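UDP-galactopyranose mutase (Deinococcus radiodurans, PDB 3HE3) probably interconverts UDP-galactopyranose and UDP-galactofuranose as an FAD-dependent mutase, holding the flavin and the sugar nucleotide in adjoining pockets. Local coordinates at residues Q108-A113 with R205-F210; R60-G65 with M238-Y243; K182-D187 with Y335-P340. One frame throughout, in Å; residues are numbered along the deposited sequence.

Contact 1. Residues Q108-A113 with R205-F210. With UDP (uridine-5'-diphosphate), chain S.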
loop_
_atom_site.group_PDB
_atom_site.type_symbol
_atom_site.label_atom_id
_atom_site.label_comp_id
_atom_site.label_asym_id
_atom_site.label_seq_id
_atom_site.Cartn_x
_atom_site.Cartn_y
_atom_site.Cartn_z
ATOM N N GLN E 108 -19.498 -5.267 -16.181
ATOM C CA GLN E 108 -20.675 -4.423 -16.233
ATOM C C GLN E 108 -21.493 -4.616 -14.966
ATOM O O GLN E 108 -22.149 -5.640 -14.777
ATOM C CB GLN E 108 -21.488 -4.710 -17.495
ATOM C CG GLN E 108 -20.738 -4.351 -18.770
ATOM C CD GLN E 108 -21.506 -4.691 -20.032
ATOM O OE1 GLN E 108 -22.258 -5.668 -20.077
ATOM N NE2 GLN E 108 -21.312 -3.888 -21.073
ATOM N N HIS E 109 -21.427 -3.612 -14.102
ATOM C CA HIS E 109 -22.078 -3.628 -12.799
ATOM C C HIS E 109 -23.575 -3.898 -12.917
ATOM O O HIS E 109 -24.218 -3.460 -13.866
ATOM C CB HIS E 109 -21.837 -2.286 -12.106
ATOM C CG HIS E 109 -22.104 -2.301 -10.634
ATOM N ND1 HIS E 109 -21.473 -3.177 -9.773
ATOM C CD2 HIS E 109 -22.911 -1.536 -9.865
ATOM C CE1 HIS E 109 -21.890 -2.955 -8.540
ATOM N NE2 HIS E 109 -22.763 -1.962 -8.568
ATOM N N ARG E 110 -24.124 -4.622 -11.947
ATOM C CA ARG E 110 -25.562 -4.883 -11.907
ATOM C C ARG E 110 -26.098 -4.804 -10.482
ATOM O O ARG E 110 -25.572 -5.446 -9.573
ATOM C CB ARG E 110 -25.891 -6.244 -12.516
ATOM C CG ARG E 110 -25.881 -6.261 -14.031
ATOM C CD ARG E 110 -26.269 -7.627 -14.551
ATOM N NE ARG E 110 -26.422 -7.642 -16.001
ATOM C CZ ARG E 110 -25.408 -7.678 -16.857
ATOM N NH1 ARG E 110 -24.160 -7.690 -16.409
ATOM N NH2 ARG E 110 -25.642 -7.693 -18.163
ATOM N N VAL E 111 -27.153 -4.020 -10.297
ATOM C CA VAL E 111 -27.702 -3.781 -8.971
ATOM C C VAL E 111 -29.132 -4.302 -8.832
ATOM O O VAL E 111 -29.976 -4.083 -9.700
ATOM C CB VAL E 111 -27.660 -2.283 -8.622
ATOM C CG1 VAL E 111 -28.376 -2.019 -7.307
ATOM C CG2 VAL E 111 -26.212 -1.794 -8.567
ATOM N N LEU E 112 -29.390 -5.010 -7.736
ATOM C CA LEU E 112 -30.734 -5.454 -7.393
ATOM C C LEU E 112 -31.271 -4.618 -6.237
ATOM O O LEU E 112 -30.525 -4.237 -5.336
ATOM C CB LEU E 112 -30.725 -6.928 -7.001
ATOM C CG LEU E 112 -31.123 -7.970 -8.045
ATOM C CD1 LEU E 112 -31.209 -7.367 -9.434
ATOM C CD2 LEU E 112 -30.110 -9.099 -8.015
ATOM N N ALA E 113 -32.565 -4.326 -6.272
ATOM C CA ALA E 113 -33.210 -3.583 -5.199
ATOM C C ALA E 113 -34.174 -4.491 -4.449
ATOM O O ALA E 113 -35.020 -5.155 -5.056
ATOM C CB ALA E 113 -33.946 -2.381 -5.753
ATOM N N ARG E 205 -35.116 -4.433 -21.551
ATOM C CA ARG E 205 -34.782 -5.425 -20.537
ATOM C C ARG E 205 -33.309 -5.373 -20.156
ATOM O O ARG E 205 -32.733 -6.362 -19.715
ATOM C CB ARG E 205 -35.189 -6.814 -21.011
ATOM C CG ARG E 205 -36.586 -6.830 -21.595
ATOM C CD ARG E 205 -36.968 -8.206 -22.087
ATOM N NE ARG E 205 -37.011 -9.176 -21.002
ATOM C CZ ARG E 205 -37.331 -10.454 -21.162
ATOM N NH1 ARG E 205 -37.637 -10.914 -22.367
ATOM N NH2 ARG E 205 -37.347 -11.271 -20.117
ATOM N N ASP E 206 -32.711 -4.200 -20.328
ATOM C CA ASP E 206 -31.339 -3.966 -19.910
ATOM C C ASP E 206 -31.268 -3.888 -18.387
ATOM O O ASP E 206 -32.045 -3.171 -17.764
ATOM C CB ASP E 206 -30.828 -2.665 -20.524
ATOM C CG ASP E 206 -29.335 -2.471 -20.326
ATOM O OD1 ASP E 206 -28.709 -3.324 -19.665
ATOM O OD2 ASP E 206 -28.788 -1.464 -20.830
ATOM N N ASN E 207 -30.338 -4.621 -17.785
ATOM C CA ASN E 207 -30.231 -4.644 -16.329
ATOM C C ASN E 207 -28.897 -4.139 -15.784
ATOM O O ASN E 207 -28.637 -4.255 -14.585
ATOM C CB ASN E 207 -30.529 -6.043 -15.768
ATOM C CG ASN E 207 -29.557 -7.094 -16.272
ATOM O OD1 ASN E 207 -28.819 -6.865 -17.230
ATOM N ND2 ASN E 207 -29.556 -8.254 -15.632
ATOM N N ARG E 208 -28.050 -3.589 -16.650
ATOM C CA ARG E 208 -26.814 -2.966 -16.177
ATOM C C ARG E 208 -27.140 -1.620 -15.547
ATOM O O ARG E 208 -28.049 -0.926 -15.992
ATOM C CB ARG E 208 -25.797 -2.768 -17.307
ATOM C CG ARG E 208 -25.560 -3.968 -18.201
ATOM C CD ARG E 208 -25.938 -3.632 -19.630
ATOM N NE ARG E 208 -24.847 -3.007 -20.373
ATOM C CZ ARG E 208 -25.015 -2.247 -21.452
ATOM N NH1 ARG E 208 -26.234 -1.994 -21.909
ATOM N NH2 ARG E 208 -23.963 -1.726 -22.068
ATOM N N TYR E 209 -26.400 -1.252 -14.510
ATOM C CA TYR E 209 -26.606 0.034 -13.858
ATOM C C TYR E 209 -26.084 1.163 -14.751
ATOM O O TYR E 209 -26.504 2.313 -14.625
ATOM C CB TYR E 209 -25.923 0.049 -12.490
ATOM C CG TYR E 209 -26.543 0.998 -11.484
ATOM C CD1 TYR E 209 -27.842 0.807 -11.022
ATOM C CD2 TYR E 209 -25.819 2.068 -10.974
ATOM C CE1 TYR E 209 -28.407 1.670 -10.093
ATOM C CE2 TYR E 209 -26.373 2.932 -10.047
ATOM C CZ TYR E 209 -27.665 2.730 -9.608
ATOM O OH TYR E 209 -28.211 3.595 -8.684
ATOM N N PHE E 210 -25.168 0.822 -15.654
ATOM C CA PHE E 210 -24.649 1.771 -16.638
ATOM C C PHE E 210 -24.773 1.211 -18.055
ATOM O O PHE E 210 -24.582 0.013 -18.276
ATOM C CB PHE E 210 -23.177 2.096 -16.359
ATOM C CG PHE E 210 -22.878 2.381 -14.918
ATOM C CD1 PHE E 210 -22.200 1.451 -14.143
ATOM C CD2 PHE E 210 -23.279 3.573 -14.329
ATOM C CE1 PHE E 210 -21.924 1.702 -12.804
ATOM C CE2 PHE E 210 -23.003 3.831 -12.988
ATOM C CZ PHE E 210 -22.325 2.893 -12.226
HETATM N N1 UDP S . -31.869 6.336 -5.961
HETATM C C2 UDP S . -33.030 5.821 -5.415
HETATM N N3 UDP S . -33.242 4.458 -5.389
HETATM C C4 UDP S . -32.294 3.599 -5.909
HETATM C C5 UDP S . -31.127 4.123 -6.459
HETATM C C6 UDP S . -30.967 5.501 -6.559
HETATM O O2 UDP S . -33.881 6.577 -4.947
HETATM O O4 UDP S . -32.487 2.380 -5.883
HETATM C "C1'" UDP S . -31.664 7.796 -5.978
HETATM C "C2'" UDP S . -31.018 8.216 -4.671
HETATM O "O2'" UDP S . -31.566 9.440 -4.241
HETATM C "C3'" UDP S . -29.560 8.392 -5.033
HETATM C "C4'" UDP S . -29.625 8.800 -6.493
HETATM O "O4'" UDP S . -30.768 8.154 -7.016
HETATM O "O3'" UDP S . -28.957 9.385 -4.240
HETATM C "C5'" UDP S . -28.374 8.418 -7.273
HETATM O "O5'" UDP S . -28.007 7.085 -7.003
HETATM P PA UDP S . -26.528 6.589 -7.393
HETATM O O1A UDP S . -26.287 6.842 -8.834
HETATM O O2A UDP S . -26.334 5.156 -7.071
HETATM O O3A UDP S . -25.565 7.553 -6.537
HETATM P PB UDP S . -24.348 7.005 -5.639
HETATM O O1B UDP S . -24.818 6.765 -4.259
HETATM O O2B UDP S . -23.252 8.002 -5.642
HETATM O O3B UDP S . -23.855 5.734 -6.209
HETATM O O HOH W 1 -28.451 -2.826 -12.479
HETATM O O HOH W 2 -30.323 -5.724 -12.272
#
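Tyr209 meets Val111 and, through its hydroxyl, the UDP diphosphate, in a loop-against-strand contact on the wall of the nucleotide pocket of this Rossmann-type flavoprotein. Tyr209 OH donates to UDP O2A at 2.9 Å, the oxygen lying at the edge of the phenol ring. Over one face of the same ring sits Val111 CG2, a CH-pi contact 4.2 Å from the centroid and 24° off the normal. CG of Tyr209 is anti to its amide nitrogen (chi1 -154°), which carries the ring along Val111 toward the phosphate.

The residue that carries this ring is tied to the other segment by its backbone: Tyr209 N donates to His109 O at 3.2 Å in a nearly straight bond. ND1 of His109 is hydrogen-bonded to Tyr107 OH, and His109 CB packs on Phe210 CE1 at 4.0 Å. Water 1 joins Val111 N to Asn207 O, filling in where the loop does not pair directly with the strand.

Farther out, Arg208 CG lies over one face of the Arg110 guanidinium, while Arg208 NH1 forms a salt bridge with Asp206 OD2 within the same loop. Asn207 closes the outer end with its amide turned 70° from the Arg110 guanidinium: Arg110 NE donates to Asn207 OD1 at 2.8 Å, approaching from above the amide carbonyl plane.

Contact 2. Residues R60-G65 with M238-Y243. With FAD (flavin-adenine dinucleotide), chain T.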
loop_
_atom_site.group_PDB
_atom_site.type_symbol
_atom_site.label_atom_id
_atom_site.label_comp_id
_atom_site.label_asym_id
_atom_site.label_seq_id
_atom_site.Cartn_x
_atom_site.Cartn_y
_atom_site.Cartn_z
ATOM N N ARG E 60 -4.093 14.708 3.474
ATOM C CA ARG E 60 -4.219 14.510 4.913
ATOM C C ARG E 60 -4.339 13.028 5.248
ATOM O O ARG E 60 -3.987 12.601 6.347
ATOM C CB ARG E 60 -5.425 15.277 5.461
ATOM C CG ARG E 60 -6.721 15.023 4.711
ATOM C CD ARG E 60 -7.921 15.235 5.616
ATOM N NE ARG E 60 -7.774 16.427 6.445
ATOM C CZ ARG E 60 -8.418 17.571 6.235
ATOM N NH1 ARG E 60 -9.268 17.680 5.223
ATOM N NH2 ARG E 60 -8.215 18.606 7.043
ATOM N N ARG E 61 -4.843 12.254 4.291
ATOM C CA ARG E 61 -4.932 10.805 4.429
ATOM C C ARG E 61 -3.552 10.163 4.321
ATOM O O ARG E 61 -2.635 10.742 3.740
ATOM C CB ARG E 61 -5.865 10.230 3.366
ATOM C CG ARG E 61 -7.325 10.293 3.754
ATOM C CD ARG E 61 -8.227 10.293 2.545
ATOM N NE ARG E 61 -9.611 10.037 2.922
ATOM C CZ ARG E 61 -10.657 10.269 2.138
ATOM N NH1 ARG E 61 -10.481 10.774 0.924
ATOM N NH2 ARG E 61 -11.883 10.000 2.572
ATOM N N PRO E 62 -3.401 8.956 4.883
ATOM C CA PRO E 62 -2.114 8.255 4.900
ATOM C C PRO E 62 -1.884 7.443 3.626
ATOM O O PRO E 62 -0.980 6.611 3.588
ATOM C CB PRO E 62 -2.250 7.302 6.099
ATOM C CG PRO E 62 -3.631 7.549 6.680
ATOM C CD PRO E 62 -4.430 8.204 5.611
ATOM N N HIS E 63 -2.696 7.684 2.602
ATOM C CA HIS E 63 -2.598 6.944 1.351
ATOM C C HIS E 63 -3.013 7.814 0.170
ATOM O O HIS E 63 -3.669 8.839 0.342
ATOM C CB HIS E 63 -3.504 5.716 1.400
ATOM C CG HIS E 63 -4.948 6.049 1.612
ATOM N ND1 HIS E 63 -5.773 6.468 0.589
ATOM C CD2 HIS E 63 -5.710 6.039 2.730
ATOM C CE1 HIS E 63 -6.984 6.695 1.070
ATOM N NE2 HIS E 63 -6.972 6.442 2.366
ATOM N N ILE E 64 -2.637 7.388 -1.030
ATOM C CA ILE E 64 -3.038 8.066 -2.251
ATOM C C ILE E 64 -4.378 7.509 -2.739
ATOM O O ILE E 64 -4.932 6.594 -2.133
ATOM C CB ILE E 64 -1.983 7.865 -3.346
ATOM C CG1 ILE E 64 -1.804 6.371 -3.626
ATOM C CG2 ILE E 64 -0.660 8.479 -2.923
ATOM C CD1 ILE E 64 -1.180 6.063 -4.970
ATOM N N GLY E 65 -4.904 8.068 -3.826
ATOM C CA GLY E 65 -6.100 7.528 -4.449
ATOM C C GLY E 65 -7.429 8.110 -3.996
ATOM O O GLY E 65 -8.459 7.850 -4.623
ATOM N N MET E 238 3.365 13.551 -0.483
ATOM C CA MET E 238 3.367 13.809 0.952
ATOM C C MET E 238 2.060 13.354 1.597
ATOM O O MET E 238 0.972 13.750 1.175
ATOM C CB MET E 238 3.617 15.288 1.237
ATOM C CG MET E 238 3.904 15.584 2.694
ATOM S SD MET E 238 4.832 17.111 2.888
ATOM C CE MET E 238 5.368 16.962 4.591
ATOM N N LEU E 239 2.178 12.521 2.627
ATOM C CA LEU E 239 1.017 11.874 3.221
ATOM C C LEU E 239 0.852 12.196 4.703
ATOM O O LEU E 239 1.806 12.592 5.377
ATOM C CB LEU E 239 1.096 10.360 3.006
ATOM C CG LEU E 239 1.001 9.927 1.541
ATOM C CD1 LEU E 239 1.160 8.421 1.406
ATOM C CD2 LEU E 239 -0.315 10.385 0.929
ATOM N N ASN E 240 -0.369 12.016 5.201
ATOM C CA ASN E 240 -0.714 12.373 6.571
ATOM C C ASN E 240 -0.477 13.860 6.793
ATOM O O ASN E 240 -0.066 14.279 7.873
ATOM C CB ASN E 240 0.097 11.548 7.573
ATOM C CG ASN E 240 -0.631 11.348 8.889
ATOM O OD1 ASN E 240 -1.809 10.984 8.907
ATOM N ND2 ASN E 240 0.068 11.577 9.997
ATOM N N THR E 241 -0.743 14.651 5.757
ATOM C CA THR E 241 -0.434 16.074 5.776
ATOM C C THR E 241 -1.603 16.932 5.322
ATOM O O THR E 241 -2.104 16.772 4.211
ATOM C CB THR E 241 0.747 16.397 4.847
ATOM O OG1 THR E 241 1.884 15.611 5.217
ATOM C CG2 THR E 241 1.104 17.874 4.937
ATOM N N ASP E 242 -2.029 17.847 6.184
ATOM C CA ASP E 242 -2.940 18.899 5.768
ATOM C C ASP E 242 -2.093 19.984 5.126
ATOM O O ASP E 242 -1.079 20.391 5.690
ATOM C CB ASP E 242 -3.699 19.460 6.969
ATOM C CG ASP E 242 -4.803 20.420 6.566
ATOM O OD1 ASP E 242 -4.638 21.129 5.550
ATOM O OD2 ASP E 242 -5.837 20.465 7.266
ATOM N N TYR E 243 -2.493 20.444 3.945
ATOM C CA TYR E 243 -1.708 21.445 3.227
ATOM C C TYR E 243 -1.364 22.643 4.109
ATOM O O TYR E 243 -0.305 23.248 3.955
ATOM C CB TYR E 243 -2.423 21.905 1.950
ATOM C CG TYR E 243 -3.606 22.821 2.178
ATOM C CD1 TYR E 243 -3.467 24.200 2.095
ATOM C CD2 TYR E 243 -4.862 22.306 2.461
ATOM C CE1 TYR E 243 -4.547 25.042 2.297
ATOM C CE2 TYR E 243 -5.948 23.136 2.664
ATOM C CZ TYR E 243 -5.787 24.504 2.581
ATOM O OH TYR E 243 -6.872 25.333 2.785
HETATM P PA FAD T . -11.519 12.938 -3.683
HETATM O O1A FAD T . -12.399 13.037 -2.459
HETATM O O2A FAD T . -11.414 11.503 -4.144
HETATM O O5B FAD T . -10.058 13.531 -3.335
HETATM C C5B FAD T . -9.903 14.580 -2.404
HETATM C C4B FAD T . -8.723 14.281 -1.490
HETATM O O4B FAD T . -8.210 15.485 -0.948
HETATM C C3B FAD T . -9.127 13.405 -0.310
HETATM O O3B FAD T . -8.354 12.228 -0.299
HETATM C C2B FAD T . -8.836 14.240 0.924
HETATM O O2B FAD T . -8.238 13.465 1.931
HETATM C C1B FAD T . -7.864 15.287 0.412
HETATM N N9A FAD T . -7.947 16.533 1.201
HETATM C C8A FAD T . -9.081 17.234 1.526
HETATM N N7A FAD T . -8.724 18.315 2.263
HETATM C C5A FAD T . -7.380 18.310 2.412
HETATM C C6A FAD T . -6.507 19.170 3.064
HETATM N N6A FAD T . -6.966 20.288 3.621
HETATM N N1A FAD T . -5.153 18.908 3.051
HETATM C C2A FAD T . -4.675 17.796 2.390
HETATM N N3A FAD T . -5.547 16.948 1.742
HETATM C C4A FAD T . -6.879 17.198 1.752
HETATM N N1 FAD T . -17.505 7.176 -9.080
HETATM C C2 FAD T . -17.701 6.344 -10.163
HETATM O O2 FAD T . -17.313 6.693 -11.275
HETATM N N3 FAD T . -18.327 5.122 -10.004
HETATM C C4 FAD T . -18.764 4.718 -8.759
HETATM O O4 FAD T . -19.323 3.627 -8.616
HETATM C C4X FAD T . -18.565 5.556 -7.668
HETATM N N5 FAD T . -18.996 5.166 -6.419
HETATM C C5X FAD T . -18.802 5.994 -5.337
HETATM C C6 FAD T . -19.243 5.587 -4.087
HETATM C C7 FAD T . -19.056 6.408 -2.987
HETATM C C7M FAD T . -19.538 5.952 -1.642
HETATM C C8 FAD T . -18.426 7.639 -3.138
HETATM C C8M FAD T . -18.224 8.524 -1.943
HETATM C C9 FAD T . -17.985 8.049 -4.392
HETATM C C9A FAD T . -18.173 7.225 -5.497
HETATM N N10 FAD T . -17.746 7.616 -6.754
HETATM C C10 FAD T . -17.936 6.782 -7.831
HETATM C "C1'" FAD T . -17.395 9.046 -7.033
HETATM C "C2'" FAD T . -15.879 9.160 -7.046
HETATM O "O2'" FAD T . -15.397 8.790 -5.775
HETATM C "C3'" FAD T . -15.444 10.580 -7.379
HETATM O "O3'" FAD T . -15.717 10.828 -8.740
HETATM C "C4'" FAD T . -13.954 10.787 -7.143
HETATM O "O4'" FAD T . -13.618 10.452 -5.816
HETATM C "C5'" FAD T . -13.555 12.235 -7.394
HETATM O "O5'" FAD T . -12.250 12.410 -6.893
HETATM P P FAD T . -11.719 13.839 -6.386
HETATM O O1P FAD T . -10.221 13.894 -6.563
HETATM O O2P FAD T . -12.409 14.948 -7.142
HETATM O O3P FAD T . -12.121 13.907 -4.824
#
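The adenosine end of the FAD site is built here, where the loop following strand 55-59 of the Rossmann-type sheet meets the end of strand 235-239. Arg60 and Asp242 run side by side. Arg60 NH2 forms a salt bridge to Asp242 OD2 at 3.0 Å, with guanidinium and carboxylate planes 79° apart. The arginine lays one guanidinium face over the adenine, FAD C6A standing 3.8 Å above its plane; the bend at chi3 (43°) folds the chain over the base.

Asp242 OD1 accepts from FAD N6A at 3.1 Å, while OD2 is shared between Arg60 and a second salt bridge to Arg244. Tyr243 N donates to FAD N1A at 3.2 Å, so the adenine's amino group and ring nitrogen are both read by 242-243. Arg61 NH1 reaches ribose O3B in a weak bond.

Between the backbones, Asn240 N binds Arg61 O at 3.0 Å, and Leu239 CD2 packs against Arg61 O and His63 O.

Asp242 caps helix 243-246, and Ile64 rests on helix 222-229. Strand 235-239 lies parallel to 55-59 and, through Met238 and Leu239, pairs antiparallel with a strand of the second subunit, carrying the sheet across the interface.

Contact 3. Residues K182-D187 with Y335-P340; sequences KQWGLD and YPVPRP. With UDP (uridine-5'-diphosphate), chain S.
Measured end to end, 183-186 and 335-339 run 22° apart where helix 169-184 ends and strand 320-336 gives out, and their nearest CA atoms, Trp184 and Val337, are 7.9 Å from each other, so side chains span the gap. Trp184 does most of this. Its CZ3 lies 3.7 Å from Tyr335 CB and also meets Pro338 CD, while Pro336 O approaches the indole edge near the ring plane. The indole and phenol rings are oblique, planes at 72°. With CG anti to the carbonyl carbon (chi1 -65°), the indole directs its benzene end to Tyr335-Pro338 and NE1 to the ribose, donating to UDP O3' at 2.8 Å and weakly to UDP O2'.

Gln183 NE2 stands over one face of the Tyr335 ring, 3.4 Å from CZ. Farther along, Leu186 CD2 packs over a face of the Arg339 guanidinium and against Val337 CG1.

Replacing Trp184 with an alanine would probably leave UDP O3' without this donor and open a gap beside Tyr335 CB and Pro338.

Tyr335 OH lies 2.9 Å from UDP O1B and 3.2 Å from UDP O2B, both weak, and which takes its proton is left open. Largely apolar packing, with no hydrogen bond between the segments, thus leaves the indole NE1 and phenol OH to the nucleotide.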
loop_
_atom_site.group_PDB
_atom_site.type_symbol
_atom_site.label_atom_id
_atom_site.label_comp_id
_atom_site.label_asym_id
_atom_site.label_seq_id
_atom_site.Cartn_x
_atom_site.Cartn_y
_atom_site.Cartn_z
ATOM N N LYS E 182 -33.503 8.304 3.098
ATOM C CA LYS E 182 -32.500 7.642 3.918
ATOM C C LYS E 182 -31.095 8.106 3.536
ATOM O O LYS E 182 -30.252 8.343 4.402
ATOM C CB LYS E 182 -32.626 6.116 3.802
ATOM C CG LYS E 182 -31.644 5.354 4.676
ATOM C CD LYS E 182 -32.087 3.920 4.915
ATOM C CE LYS E 182 -32.304 3.166 3.610
ATOM N NZ LYS E 182 -32.670 1.743 3.851
ATOM N N GLN E 183 -30.857 8.255 2.237
ATOM C CA GLN E 183 -29.534 8.609 1.731
ATOM C C GLN E 183 -29.163 10.074 1.972
ATOM O O GLN E 183 -28.029 10.383 2.347
ATOM C CB GLN E 183 -29.426 8.267 0.240
ATOM C CG GLN E 183 -28.273 8.949 -0.487
ATOM C CD GLN E 183 -26.899 8.503 -0.003
ATOM O OE1 GLN E 183 -26.767 7.812 1.012
ATOM N NE2 GLN E 183 -25.865 8.901 -0.734
ATOM N N TRP E 184 -30.123 10.971 1.768
ATOM C CA TRP E 184 -29.848 12.404 1.823
ATOM C C TRP E 184 -30.309 13.079 3.115
ATOM O O TRP E 184 -29.713 14.060 3.553
ATOM C CB TRP E 184 -30.479 13.106 0.619
ATOM C CG TRP E 184 -29.882 12.690 -0.687
ATOM C CD1 TRP E 184 -30.398 11.797 -1.582
ATOM C CD2 TRP E 184 -28.644 13.149 -1.247
ATOM N NE1 TRP E 184 -29.560 11.677 -2.665
ATOM C CE2 TRP E 184 -28.480 12.493 -2.483
ATOM C CE3 TRP E 184 -27.667 14.050 -0.823
ATOM C CZ2 TRP E 184 -27.371 12.713 -3.297
ATOM C CZ3 TRP E 184 -26.568 14.265 -1.634
ATOM C CH2 TRP E 184 -26.428 13.601 -2.855
ATOM N N GLY E 185 -31.364 12.551 3.721
ATOM C CA GLY E 185 -31.958 13.182 4.883
ATOM C C GLY E 185 -32.982 14.214 4.451
ATOM O O GLY E 185 -33.532 14.946 5.271
ATOM N N LEU E 186 -33.227 14.270 3.146
ATOM C CA LEU E 186 -34.228 15.156 2.566
ATOM C C LEU E 186 -35.247 14.340 1.779
ATOM O O LEU E 186 -34.996 13.186 1.436
ATOM C CB LEU E 186 -33.557 16.154 1.621
ATOM C CG LEU E 186 -33.034 17.474 2.192
ATOM C CD1 LEU E 186 -32.941 17.431 3.702
ATOM C CD2 LEU E 186 -31.684 17.835 1.569
ATOM N N ASP E 187 -36.400 14.935 1.494
ATOM C CA ASP E 187 -37.342 14.336 0.559
ATOM C C ASP E 187 -36.786 14.581 -0.838
ATOM O O ASP E 187 -36.000 15.506 -1.034
ATOM C CB ASP E 187 -38.724 14.978 0.697
ATOM C CG ASP E 187 -39.819 14.170 0.019
ATOM O OD1 ASP E 187 -40.293 13.185 0.623
ATOM O OD2 ASP E 187 -40.214 14.524 -1.113
ATOM N N TYR E 335 -20.652 13.658 -0.569
ATOM C CA TYR E 335 -21.620 14.138 -1.549
ATOM C C TYR E 335 -21.898 15.625 -1.405
ATOM O O TYR E 335 -22.220 16.095 -0.315
ATOM C CB TYR E 335 -22.950 13.393 -1.407
ATOM C CG TYR E 335 -22.896 11.914 -1.703
ATOM C CD1 TYR E 335 -22.582 11.001 -0.709
ATOM C CD2 TYR E 335 -23.185 11.428 -2.973
ATOM C CE1 TYR E 335 -22.543 9.650 -0.970
ATOM C CE2 TYR E 335 -23.149 10.078 -3.244
ATOM C CZ TYR E 335 -22.827 9.192 -2.238
ATOM O OH TYR E 335 -22.788 7.841 -2.501
ATOM N N PRO E 336 -21.788 16.375 -2.509
ATOM C CA PRO E 336 -22.380 17.712 -2.482
ATOM C C PRO E 336 -23.890 17.533 -2.368
ATOM O O PRO E 336 -24.400 16.508 -2.816
ATOM C CB PRO E 336 -22.014 18.290 -3.852
ATOM C CG PRO E 336 -20.887 17.446 -4.350
ATOM C CD PRO E 336 -21.123 16.083 -3.789
ATOM N N VAL E 337 -24.589 18.493 -1.771
ATOM C CA VAL E 337 -26.038 18.389 -1.603
ATOM C C VAL E 337 -26.769 19.309 -2.572
ATOM O O VAL E 337 -27.045 20.466 -2.252
ATOM C CB VAL E 337 -26.461 18.715 -0.163
ATOM C CG1 VAL E 337 -27.944 18.438 0.030
ATOM C CG2 VAL E 337 -25.619 17.916 0.824
ATOM N N PRO E 338 -27.092 18.786 -3.765
ATOM C CA PRO E 338 -27.629 19.542 -4.903
ATOM C C PRO E 338 -29.050 20.047 -4.687
ATOM O O PRO E 338 -30.016 19.338 -4.959
ATOM C CB PRO E 338 -27.604 18.519 -6.048
ATOM C CG PRO E 338 -26.663 17.436 -5.590
ATOM C CD PRO E 338 -26.874 17.374 -4.112
ATOM N N ARG E 339 -29.165 21.281 -4.214
ATOM C CA ARG E 339 -30.462 21.918 -4.045
ATOM C C ARG E 339 -30.339 23.430 -4.217
ATOM O O ARG E 339 -29.261 23.999 -4.015
ATOM C CB ARG E 339 -31.064 21.566 -2.683
ATOM C CG ARG E 339 -30.158 21.843 -1.502
ATOM C CD ARG E 339 -30.789 21.333 -0.224
ATOM N NE ARG E 339 -32.224 21.592 -0.214
ATOM C CZ ARG E 339 -32.965 21.670 0.885
ATOM N NH1 ARG E 339 -32.403 21.513 2.077
ATOM N NH2 ARG E 339 -34.265 21.912 0.792
ATOM N N PRO E 340 -31.444 24.085 -4.605
ATOM C CA PRO E 340 -31.470 25.519 -4.907
ATOM C C PRO E 340 -30.735 26.377 -3.875
ATOM O O PRO E 340 -29.872 27.170 -4.260
ATOM C CB PRO E 340 -32.964 25.837 -4.917
ATOM C CG PRO E 340 -33.590 24.571 -5.398
ATOM C CD PRO E 340 -32.764 23.459 -4.806
HETATM N N1 UDP S . -31.869 6.336 -5.961
HETATM C C2 UDP S . -33.030 5.821 -5.415
HETATM N N3 UDP S . -33.242 4.458 -5.389
HETATM C C4 UDP S . -32.294 3.599 -5.909
HETATM C C5 UDP S . -31.127 4.123 -6.459
HETATM C C6 UDP S . -30.967 5.501 -6.559
HETATM O O2 UDP S . -33.881 6.577 -4.947
HETATM O O4 UDP S . -32.487 2.380 -5.883
HETATM C "C1'" UDP S . -31.664 7.796 -5.978
HETATM C "C2'" UDP S . -31.018 8.216 -4.671
HETATM O "O2'" UDP S . -31.566 9.440 -4.241
HETATM C "C3'" UDP S . -29.560 8.392 -5.033
HETATM C "C4'" UDP S . -29.625 8.800 -6.493
HETATM O "O4'" UDP S . -30.768 8.154 -7.016
HETATM O "O3'" UDP S . -28.957 9.385 -4.240
HETATM C "C5'" UDP S . -28.374 8.418 -7.273
HETATM O "O5'" UDP S . -28.007 7.085 -7.003
HETATM P PA UDP S . -26.528 6.589 -7.393
HETATM O O1A UDP S . -26.287 6.842 -8.834
HETATM O O2A UDP S . -26.334 5.156 -7.071
HETATM O O3A UDP S . -25.565 7.553 -6.537
HETATM P PB UDP S . -24.348 7.005 -5.639
HETATM O O1B UDP S . -24.818 6.765 -4.259
HETATM O O2B UDP S . -23.252 8.002 -5.642
HETATM O O3B UDP S . -23.855 5.734 -6.209
#

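Contacts 1 and 3 address one ligand from different parts of the chain: Tyr209 takes the alpha-phosphate, whereas contact 3 reaches the ribose and lies near the beta-phosphate. Their centres lie about 23 Å apart and their nearest atoms about 9 Å, and both reach the mixed sheet through strands 111-115 and 320-336. Contact 2 serves the adenine end of FAD, with its centre about 35 Å from that of contact 1 and about 28 Å from that of contact 3, across the chain's centre from the former. FAD bridges that span, since its adenine lies in contact 2 while the cofactor touches Tyr335 and comes about 5 Å from the Phe210 side chain. In sequence, contact 1 nests within contact 2, and contact 3 crosses both.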